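Local coordinates for exoglucanase A (PDB 7CBD), which hydrolyses beta-1,4-glucosidic bonds of cellulose with inversion of anomeric configuration, releasing cellobiose from non-reducing chain ends and showing weak endoglucanase activity, at residues G12-V17 against K81-P86; N75-Q80 against E138-A143; L151-T156 against P168-G173. All coordinates share one frame; numbering follows the deposited sequence.

Interaction 1 (G12-V17 against K81-P86); sequences GAVQYV and KAAGVP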
loop_
_atom_site.group_PDB
_atom_site.type_symbol
_atom_site.label_atom_id
_atom_site.label_comp_id
_atom_site.label_asym_id
_atom_site.label_seq_id
_atom_site.Cartn_x
_atom_site.Cartn_y
_atom_site.Cartn_z
ATOM N N GLY A 12 18.122 2.399 -11.267
ATOM C CA GLY A 12 18.375 3.104 -12.506
ATOM C C GLY A 12 17.168 3.269 -13.400
ATOM O O GLY A 12 17.324 3.643 -14.566
ATOM N N ALA A 13 15.965 3.024 -12.889
ATOM C CA ALA A 13 14.757 3.021 -13.696
ATOM C C ALA A 13 13.860 4.197 -13.330
ATOM O O ALA A 13 13.968 4.786 -12.253
ATOM C CB ALA A 13 13.989 1.710 -13.491
ATOM N N VAL A 14 12.960 4.520 -14.248
ATOM C CA VAL A 14 11.845 5.412 -13.973
ATOM C C VAL A 14 10.629 4.554 -13.638
ATOM O O VAL A 14 10.613 3.347 -13.869
ATOM C CB VAL A 14 11.584 6.364 -15.175
ATOM C CG1 VAL A 14 11.149 5.583 -16.399
ATOM C CG2 VAL A 14 10.595 7.458 -14.836
ATOM N N GLN A 15 9.587 5.178 -13.090
ATOM C CA GLN A 15 8.337 4.494 -12.793
ATOM C C GLN A 15 7.190 5.084 -13.610
ATOM O O GLN A 15 7.153 6.287 -13.885
ATOM C CB GLN A 15 8.003 4.560 -11.299
ATOM C CG GLN A 15 9.042 3.899 -10.420
ATOM C CD GLN A 15 8.613 3.885 -8.964
ATOM O OE1 GLN A 15 7.502 3.464 -8.635
ATOM N NE2 GLN A 15 9.490 4.340 -8.082
ATOM N N TYR A 16 6.242 4.227 -13.983
ATOM C CA TYR A 16 5.087 4.651 -14.771
ATOM C C TYR A 16 4.256 5.684 -14.028
ATOM O O TYR A 16 3.940 5.510 -12.850
ATOM C CB TYR A 16 4.202 3.439 -15.041
ATOM C CG TYR A 16 2.891 3.725 -15.750
ATOM C CD1 TYR A 16 2.872 4.101 -17.082
ATOM C CD2 TYR A 16 1.670 3.574 -15.094
ATOM C CE1 TYR A 16 1.680 4.344 -17.744
ATOM C CE2 TYR A 16 0.468 3.807 -15.746
ATOM C CZ TYR A 16 0.482 4.183 -17.078
ATOM O OH TYR A 16 -0.693 4.415 -17.762
ATOM N N VAL A 17 3.862 6.736 -14.740
ATOM C CA VAL A 17 2.922 7.729 -14.228
ATOM C C VAL A 17 1.576 7.518 -14.918
ATOM O O VAL A 17 1.497 7.504 -16.155
ATOM C CB VAL A 17 3.458 9.156 -14.422
ATOM C CG1 VAL A 17 2.455 10.182 -13.921
ATOM C CG2 VAL A 17 4.782 9.310 -13.691
ATOM N N LYS A 81 10.177 4.564 -23.713
ATOM C CA LYS A 81 10.898 5.089 -24.872
ATOM C C LYS A 81 11.377 6.514 -24.624
ATOM O O LYS A 81 12.514 6.867 -24.965
ATOM C CB LYS A 81 9.989 5.081 -26.103
ATOM C CG LYS A 81 9.484 3.736 -26.539
ATOM C CD LYS A 81 10.620 2.847 -26.931
ATOM C CE LYS A 81 10.114 1.532 -27.522
ATOM N NZ LYS A 81 11.241 0.798 -28.137
ATOM N N ALA A 82 10.518 7.357 -24.051
ATOM C CA ALA A 82 10.896 8.749 -23.824
ATOM C C ALA A 82 11.955 8.874 -22.734
ATOM O O ALA A 82 12.758 9.811 -22.760
ATOM C CB ALA A 82 9.655 9.583 -23.497
ATOM N N ALA A 83 11.987 7.938 -21.785
ATOM C CA ALA A 83 12.964 7.996 -20.705
ATOM C C ALA A 83 14.326 7.464 -21.123
ATOM O O ALA A 83 15.350 7.919 -20.601
ATOM C CB ALA A 83 12.466 7.200 -19.499
ATOM N N GLY A 84 14.368 6.487 -22.025
ATOM C CA GLY A 84 15.643 5.939 -22.454
ATOM C C GLY A 84 16.375 5.124 -21.412
ATOM O O GLY A 84 17.566 4.840 -21.588
ATOM N N VAL A 85 15.696 4.739 -20.336
ATOM C CA VAL A 85 16.230 3.883 -19.278
ATOM C C VAL A 85 15.121 2.888 -18.955
ATOM O O VAL A 85 13.995 3.046 -19.453
ATOM C CB VAL A 85 16.620 4.709 -18.038
ATOM C CG1 VAL A 85 17.738 5.677 -18.368
ATOM C CG2 VAL A 85 15.408 5.436 -17.468
ATOM N N PRO A 86 15.370 1.849 -18.160
ATOM C CA PRO A 86 14.279 0.925 -17.834
ATOM C C PRO A 86 13.134 1.644 -17.133
ATOM O O PRO A 86 13.312 2.678 -16.483
ATOM C CB PRO A 86 14.948 -0.103 -16.915
ATOM C CG PRO A 86 16.410 -0.046 -17.308
ATOM C CD PRO A 86 16.656 1.395 -17.599
#

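Interaction 2 (N75-Q80 against E138-A143); sequences NAVAQQ and ESIRIA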
loop_
_atom_site.group_PDB
_atom_site.type_symbol
_atom_site.label_atom_id
_atom_site.label_comp_id
_atom_site.label_asym_id
_atom_site.label_seq_id
_atom_site.Cartn_x
_atom_site.Cartn_y
_atom_site.Cartn_z
ATOM N N ASN A 75 0.754 2.787 -22.614
ATOM C CA ASN A 75 1.303 4.051 -22.128
ATOM C C ASN A 75 2.691 3.844 -21.548
ATOM O O ASN A 75 3.585 4.677 -21.739
ATOM C CB ASN A 75 0.417 4.643 -21.036
ATOM C CG ASN A 75 -0.949 5.042 -21.526
ATOM O OD1 ASN A 75 -1.182 5.202 -22.724
ATOM N ND2 ASN A 75 -1.879 5.207 -20.583
ATOM N N ALA A 76 2.872 2.757 -20.795
ATOM C CA ALA A 76 4.162 2.486 -20.176
ATOM C C ALA A 76 5.253 2.277 -21.221
ATOM O O ALA A 76 6.377 2.761 -21.043
ATOM C CB ALA A 76 4.065 1.284 -19.236
ATOM N N VAL A 77 4.967 1.558 -22.318
ATOM C CA VAL A 77 6.040 1.424 -23.309
ATOM C C VAL A 77 6.397 2.771 -23.925
ATOM O O VAL A 77 7.575 3.053 -24.161
ATOM C CB VAL A 77 5.926 0.252 -24.321
ATOM C CG1 VAL A 77 4.892 -0.800 -23.982
ATOM C CG2 VAL A 77 5.959 0.703 -25.819
ATOM N N ALA A 78 5.408 3.654 -24.127
ATOM C CA ALA A 78 5.728 4.981 -24.659
ATOM C C ALA A 78 6.556 5.791 -23.664
ATOM O O ALA A 78 7.517 6.466 -24.048
ATOM C CB ALA A 78 4.447 5.725 -25.044
ATOM N N GLN A 79 6.209 5.719 -22.375
ATOM C CA GLN A 79 6.973 6.437 -21.358
ATOM C C GLN A 79 8.398 5.906 -21.257
ATOM O O GLN A 79 9.343 6.686 -21.086
ATOM C CB GLN A 79 6.260 6.355 -20.005
ATOM C CG GLN A 79 5.014 7.208 -19.931
ATOM C CD GLN A 79 4.306 7.101 -18.590
ATOM O OE1 GLN A 79 4.944 6.911 -17.555
ATOM N NE2 GLN A 79 2.981 7.230 -18.600
ATOM N N GLN A 80 8.575 4.586 -21.383
ATOM C CA GLN A 80 9.917 4.013 -21.348
ATOM C C GLN A 80 10.761 4.519 -22.513
ATOM O O GLN A 80 11.935 4.866 -22.334
ATOM C CB GLN A 80 9.836 2.485 -21.355
ATOM C CG GLN A 80 11.165 1.781 -21.090
ATOM C CD GLN A 80 12.055 1.755 -22.317
ATOM O OE1 GLN A 80 11.587 1.478 -23.428
ATOM N NE2 GLN A 80 13.333 2.075 -22.132
ATOM N N GLU A 138 7.807 -6.422 -23.767
ATOM C CA GLU A 138 9.127 -6.858 -23.327
ATOM C C GLU A 138 10.039 -5.686 -22.979
ATOM O O GLU A 138 10.997 -5.868 -22.223
ATOM C CB GLU A 138 9.755 -7.774 -24.378
ATOM C CG GLU A 138 9.036 -9.115 -24.486
ATOM C CD GLU A 138 9.763 -10.115 -25.350
ATOM O OE1 GLU A 138 10.623 -9.699 -26.154
ATOM O OE2 GLU A 138 9.467 -11.323 -25.228
ATOM N N SER A 139 9.747 -4.490 -23.484
ATOM C CA SER A 139 10.589 -3.324 -23.249
ATOM C C SER A 139 10.317 -2.636 -21.915
ATOM O O SER A 139 10.983 -1.640 -21.606
ATOM C CB SER A 139 10.414 -2.319 -24.389
ATOM O OG SER A 139 9.058 -1.930 -24.501
ATOM N N ILE A 140 9.358 -3.113 -21.126
ATOM C CA ILE A 140 9.091 -2.547 -19.811
ATOM C C ILE A 140 9.245 -3.642 -18.760
ATOM O O ILE A 140 9.325 -4.833 -19.071
ATOM C CB ILE A 140 7.712 -1.861 -19.708
ATOM C CG1 ILE A 140 6.581 -2.890 -19.821
ATOM C CG2 ILE A 140 7.590 -0.737 -20.745
ATOM C CD1 ILE A 140 5.218 -2.302 -19.563
ATOM N N ARG A 141 9.314 -3.216 -17.506
ATOM C CA ARG A 141 9.294 -4.112 -16.362
ATOM C C ARG A 141 7.997 -3.877 -15.608
ATOM O O ARG A 141 7.518 -2.744 -15.530
ATOM C CB ARG A 141 10.485 -3.832 -15.439
ATOM C CG ARG A 141 11.831 -4.013 -16.116
ATOM C CD ARG A 141 12.971 -3.517 -15.246
ATOM N NE ARG A 141 14.253 -3.785 -15.886
ATOM C CZ ARG A 141 15.430 -3.354 -15.451
ATOM N NH1 ARG A 141 15.519 -2.595 -14.365
ATOM N NH2 ARG A 141 16.526 -3.683 -16.116
ATOM N N ILE A 142 7.422 -4.943 -15.065
ATOM C CA ILE A 142 6.192 -4.851 -14.288
ATOM C C ILE A 142 6.508 -5.303 -12.870
ATOM O O ILE A 142 6.982 -6.427 -12.662
ATOM C CB ILE A 142 5.055 -5.685 -14.907
ATOM C CG1 ILE A 142 4.775 -5.222 -16.353
ATOM C CG2 ILE A 142 3.814 -5.597 -14.026
ATOM C CD1 ILE A 142 5.426 -6.075 -17.422
ATOM N N ALA A 143 6.283 -4.423 -11.901
ATOM C CA ALA A 143 6.374 -4.788 -10.494
ATOM C C ALA A 143 4.955 -5.079 -10.035
ATOM O O ALA A 143 4.133 -4.167 -9.932
ATOM C CB ALA A 143 6.998 -3.670 -9.665
HETATM O O HOH W 1 9.205 0.744 -24.294
#

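Interaction 3 (L151-T156 against P168-G173); sequences LPNLTT and PYYRQG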
loop_
_atom_site.group_PDB
_atom_site.type_symbol
_atom_site.label_atom_id
_atom_site.label_comp_id
_atom_site.label_asym_id
_atom_site.label_seq_id
_atom_site.Cartn_x
_atom_site.Cartn_y
_atom_site.Cartn_z
ATOM N N LEU A 151 -2.436 -13.036 2.911
ATOM C CA LEU A 151 -1.864 -14.153 3.664
ATOM C C LEU A 151 -1.720 -13.924 5.164
ATOM O O LEU A 151 -1.974 -14.874 5.927
ATOM C CB LEU A 151 -0.544 -14.617 3.036
ATOM C CG LEU A 151 -0.695 -15.298 1.677
ATOM C CD1 LEU A 151 0.653 -15.389 0.978
ATOM C CD2 LEU A 151 -1.302 -16.684 1.818
ATOM N N PRO A 152 -1.311 -12.752 5.656
ATOM C CA PRO A 152 -1.160 -12.594 7.112
ATOM C C PRO A 152 -2.464 -12.692 7.893
ATOM O O PRO A 152 -2.411 -12.834 9.122
ATOM C CB PRO A 152 -0.522 -11.210 7.255
ATOM C CG PRO A 152 0.174 -10.976 5.935
ATOM C CD PRO A 152 -0.751 -11.594 4.929
ATOM N N ASN A 153 -3.623 -12.614 7.236
ATOM C CA ASN A 153 -4.865 -12.911 7.941
ATOM C C ASN A 153 -4.879 -14.341 8.452
ATOM O O ASN A 153 -5.577 -14.643 9.424
ATOM C CB ASN A 153 -6.060 -12.714 7.012
ATOM C CG ASN A 153 -6.373 -11.268 6.773
ATOM O OD1 ASN A 153 -6.860 -10.576 7.666
ATOM N ND2 ASN A 153 -6.091 -10.793 5.567
ATOM N N LEU A 154 -4.119 -15.235 7.816
ATOM C CA LEU A 154 -4.177 -16.646 8.165
ATOM C C LEU A 154 -3.428 -16.966 9.450
ATOM O O LEU A 154 -3.622 -18.055 10.005
ATOM C CB LEU A 154 -3.676 -17.506 6.996
ATOM C CG LEU A 154 -4.332 -17.217 5.636
ATOM C CD1 LEU A 154 -3.888 -18.249 4.609
ATOM C CD2 LEU A 154 -5.858 -17.134 5.715
ATOM N N THR A 155 -2.592 -16.047 9.937
ATOM C CA THR A 155 -1.850 -16.241 11.174
ATOM C C THR A 155 -2.240 -15.268 12.277
ATOM O O THR A 155 -1.748 -15.407 13.402
ATOM C CB THR A 155 -0.351 -16.079 10.910
ATOM O OG1 THR A 155 -0.148 -14.861 10.184
ATOM C CG2 THR A 155 0.181 -17.250 10.098
ATOM N N THR A 156 -3.081 -14.284 11.991
ATOM C CA THR A 156 -3.534 -13.329 12.987
ATOM C C THR A 156 -5.043 -13.292 13.154
ATOM O O THR A 156 -5.523 -12.973 14.243
ATOM C CB THR A 156 -3.077 -11.914 12.612
ATOM O OG1 THR A 156 -3.599 -11.570 11.321
ATOM C CG2 THR A 156 -1.552 -11.815 12.607
ATOM N N PRO A 168 -7.612 -21.759 2.312
ATOM C CA PRO A 168 -7.113 -22.564 1.188
ATOM C C PRO A 168 -7.080 -21.793 -0.116
ATOM O O PRO A 168 -6.206 -22.038 -0.955
ATOM C CB PRO A 168 -8.081 -23.754 1.142
ATOM C CG PRO A 168 -9.315 -23.260 1.814
ATOM C CD PRO A 168 -8.845 -22.332 2.886
ATOM N N TYR A 169 -7.987 -20.832 -0.293
ATOM C CA TYR A 169 -8.019 -20.063 -1.527
ATOM C C TYR A 169 -6.940 -18.993 -1.571
ATOM O O TYR A 169 -6.424 -18.699 -2.651
ATOM C CB TYR A 169 -9.416 -19.488 -1.745
ATOM C CG TYR A 169 -10.439 -20.591 -1.762
ATOM C CD1 TYR A 169 -10.453 -21.520 -2.791
ATOM C CD2 TYR A 169 -11.357 -20.736 -0.733
ATOM C CE1 TYR A 169 -11.368 -22.547 -2.812
ATOM C CE2 TYR A 169 -12.274 -21.759 -0.744
ATOM C CZ TYR A 169 -12.274 -22.662 -1.785
ATOM O OH TYR A 169 -13.186 -23.686 -1.800
ATOM N N TYR A 170 -6.569 -18.416 -0.426
ATOM C CA TYR A 170 -5.419 -17.517 -0.424
ATOM C C TYR A 170 -4.155 -18.280 -0.785
ATOM O O TYR A 170 -3.354 -17.821 -1.603
ATOM C CB TYR A 170 -5.240 -16.852 0.941
ATOM C CG TYR A 170 -6.246 -15.791 1.337
ATOM C CD1 TYR A 170 -6.070 -15.084 2.516
ATOM C CD2 TYR A 170 -7.364 -15.494 0.557
ATOM C CE1 TYR A 170 -6.971 -14.119 2.927
ATOM C CE2 TYR A 170 -8.282 -14.509 0.955
ATOM C CZ TYR A 170 -8.079 -13.839 2.151
ATOM O OH TYR A 170 -8.968 -12.882 2.597
ATOM N N ARG A 171 -3.965 -19.461 -0.196
ATOM C CA ARG A 171 -2.763 -20.233 -0.488
ATOM C C ARG A 171 -2.726 -20.660 -1.953
ATOM O O ARG A 171 -1.709 -20.499 -2.636
ATOM C CB ARG A 171 -2.686 -21.442 0.438
ATOM C CG ARG A 171 -2.306 -21.108 1.870
ATOM C CD ARG A 171 -2.204 -22.403 2.645
ATOM N NE ARG A 171 -1.863 -22.251 4.055
ATOM C CZ ARG A 171 -0.629 -22.355 4.539
ATOM N NH1 ARG A 171 0.397 -22.568 3.723
ATOM N NH2 ARG A 171 -0.420 -22.240 5.843
ATOM N N GLN A 172 -3.836 -21.199 -2.460
ATOM C CA GLN A 172 -3.841 -21.696 -3.832
ATOM C C GLN A 172 -3.878 -20.552 -4.839
ATOM O O GLN A 172 -3.259 -20.640 -5.908
ATOM C CB GLN A 172 -5.006 -22.664 -4.035
ATOM C CG GLN A 172 -4.914 -23.901 -3.143
ATOM C CD GLN A 172 -6.185 -24.723 -3.124
ATOM O OE1 GLN A 172 -6.923 -24.768 -4.108
ATOM N NE2 GLN A 172 -6.446 -25.384 -1.999
ATOM N N GLY A 173 -4.583 -19.469 -4.509
ATOM C CA GLY A 173 -4.654 -18.341 -5.418
ATOM C C GLY A 173 -3.338 -17.604 -5.527
ATOM O O GLY A 173 -2.917 -17.237 -6.626
#

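Interaction 1 (G12-V17 against K81-P86)
Val14 and Pro86 carry the polar link of this surface contact: the amide N of Val14 donates to Pro86 O over 2.9 Å, with an N-H...O angle of 155° and the donor only slightly tilted from the carbonyl plane. The same oxygen is flanked by carbon atoms. Ala13 CB approaches Pro86 O to 3.2 Å from the residue before the donor, and Val14 CG1 comes within 3.6 Å of Pro86 O from the donor residue itself. Val14 holds CG1 between its backbone N and carbonyl carbon (chi1 64°), and from there CG1 also meets Ala83 CB at 3.7 Å, in the last turn of helix 69-83. Gly84, with positive phi, takes the chain out of that helix, and Pro86 leads directly into strand 87-93. That strand pairs in parallel with the short strand 14-15, Val88 making backbone hydrogen bonds to both Val14 and Tyr16; the Val14-Pro86 bond thus lies at the entrance of a parallel strand pair in the family 6 catalytic domain, a distorted alpha/beta barrel. In Val85, CG1 is anti to the carbonyl carbon (chi1 -63°), which leaves CG2 between N and the carbonyl carbon, 4.1 Å from Val14 N; Val85 CB rests 3.7 Å from Gly12 O. Gly12 O also lies 3.8 Å from Pro86 CD, while Pro86 CB is 4.0 Å from Ala13 CB. Further along, the Tyr16 hydroxyl is hydrogen-bonded to His72 ND1 and to Asn75 ND2 of helix 69-83, and Gln15 OE1 bonds to Asn90 of strand 87-93.

Interaction 2 (N75-Q80 against E138-A143)
Ile140 sets CG1 between its backbone N and carbonyl carbon (chi1 67°), which leaves CG2 beside the N, directed at the helix; Gln80 answers with CG anti to its own N (chi1 -170°) and a bend at chi2 (-79°) that brings CD close to Ser139 O. The two Ile140 branches divide the helix surface: CG2 lies 3.7 Å from Val77 CA and also touches Ala76 O and Gln80 CB, while CD1 reaches Ala76 CB at 3.8 Å. Helix 69-83 here packs against the chain just ahead of strand 141-146, which runs parallel to strand 87-93, the strand that follows this helix in the alpha/beta barrel. No direct hydrogen bond joins the segments. Gln80 CG packs 3.5 Å from Ser139 O, and a water completes the polar part: it accepts from Ser139 OG at 2.7 Å and donates to Val77 O at 2.8 Å and to Gln80 OE1 at 2.6 Å. Gln80 NE2 bonds to Val85 O while OE1 takes the water, and the two bonds together would hold the amide in this rotation.

Interaction 3 (L151-T156 against P168-G173)
Leu151 opens the segment by sliding past Tyr170 in the opposite direction, its CD2 coming to 4.0 Å from Tyr170 CB and 4.1 Å from Tyr170 O; Leu211 and Phe212 of helix 202-218 also pack on this side chain. The carbonyl of Leu151 receives the amide of Leu154 (N to O 2.9 Å), and the residues that follow form a loose turn. Pro152 contributes through its carbonyl, to which Thr156 OG1 donates at 2.8 Å with the donor tilted 33° from the carbonyl plane; Thr156 OG1 has Trp198 NE1 as a second partner. Asn153 comes obliquely to the Tyr170 ring, ND2 lying 4.3 Å from Tyr170 CE1, but its polar end is engaged by other residues: ND2 bonds to Ser150 O and to OD1 of Asp149, the predicted proton donor, and OD1 bonds to Asn157. The bond to Asp149 makes Asn153 a probable second-shell residue, consistent with a part in positioning it in this family 6 catalytic domain, and the contact sets the segment that follows Asp149, beyond the end of strand 141-146, on helix 161-182 of the alpha/beta barrel. Leu154 adds a second leucine contact to the same tyrosine. It crosses the tyrosine side chain obliquely, with CD2 3.8 Å from Tyr170 CD1, while its other methyl, CD1, lies 4.3 Å from Arg171 CG. The ring of Tyr170 is nearly coplanar with its own CA (chi2 -175°), and CD1, anti to CA, is the ring atom met by that leucine. At its far end the tyrosine OH bonds to Gly98 O and, weakly, to Cys101 N, whereas Arg171 has its NH1 in a salt bridge with Glu214 OE1.

Interactions 1 and 2 are neighbours, their centres about 8 Å apart, and both use helix 69-83 and the same largely parallel sheet. Their segments alternate along the chain, and the two contacts join the helix to strand 14-15, strand 87-93 and the start of strand 141-146 on one side of the barrel. Between them, Gln79 NE2 reaches Val17 O, and Pro86 CB packs on the guanidinium of Arg141. Interaction 3 comes later, its centre about 31 Å from that of interaction 2 and 34 Å from that of interaction 1. Strand 141-146 runs from interaction 2 toward it, connecting a region remote from the annotated sites with the surroundings of the predicted proton donor.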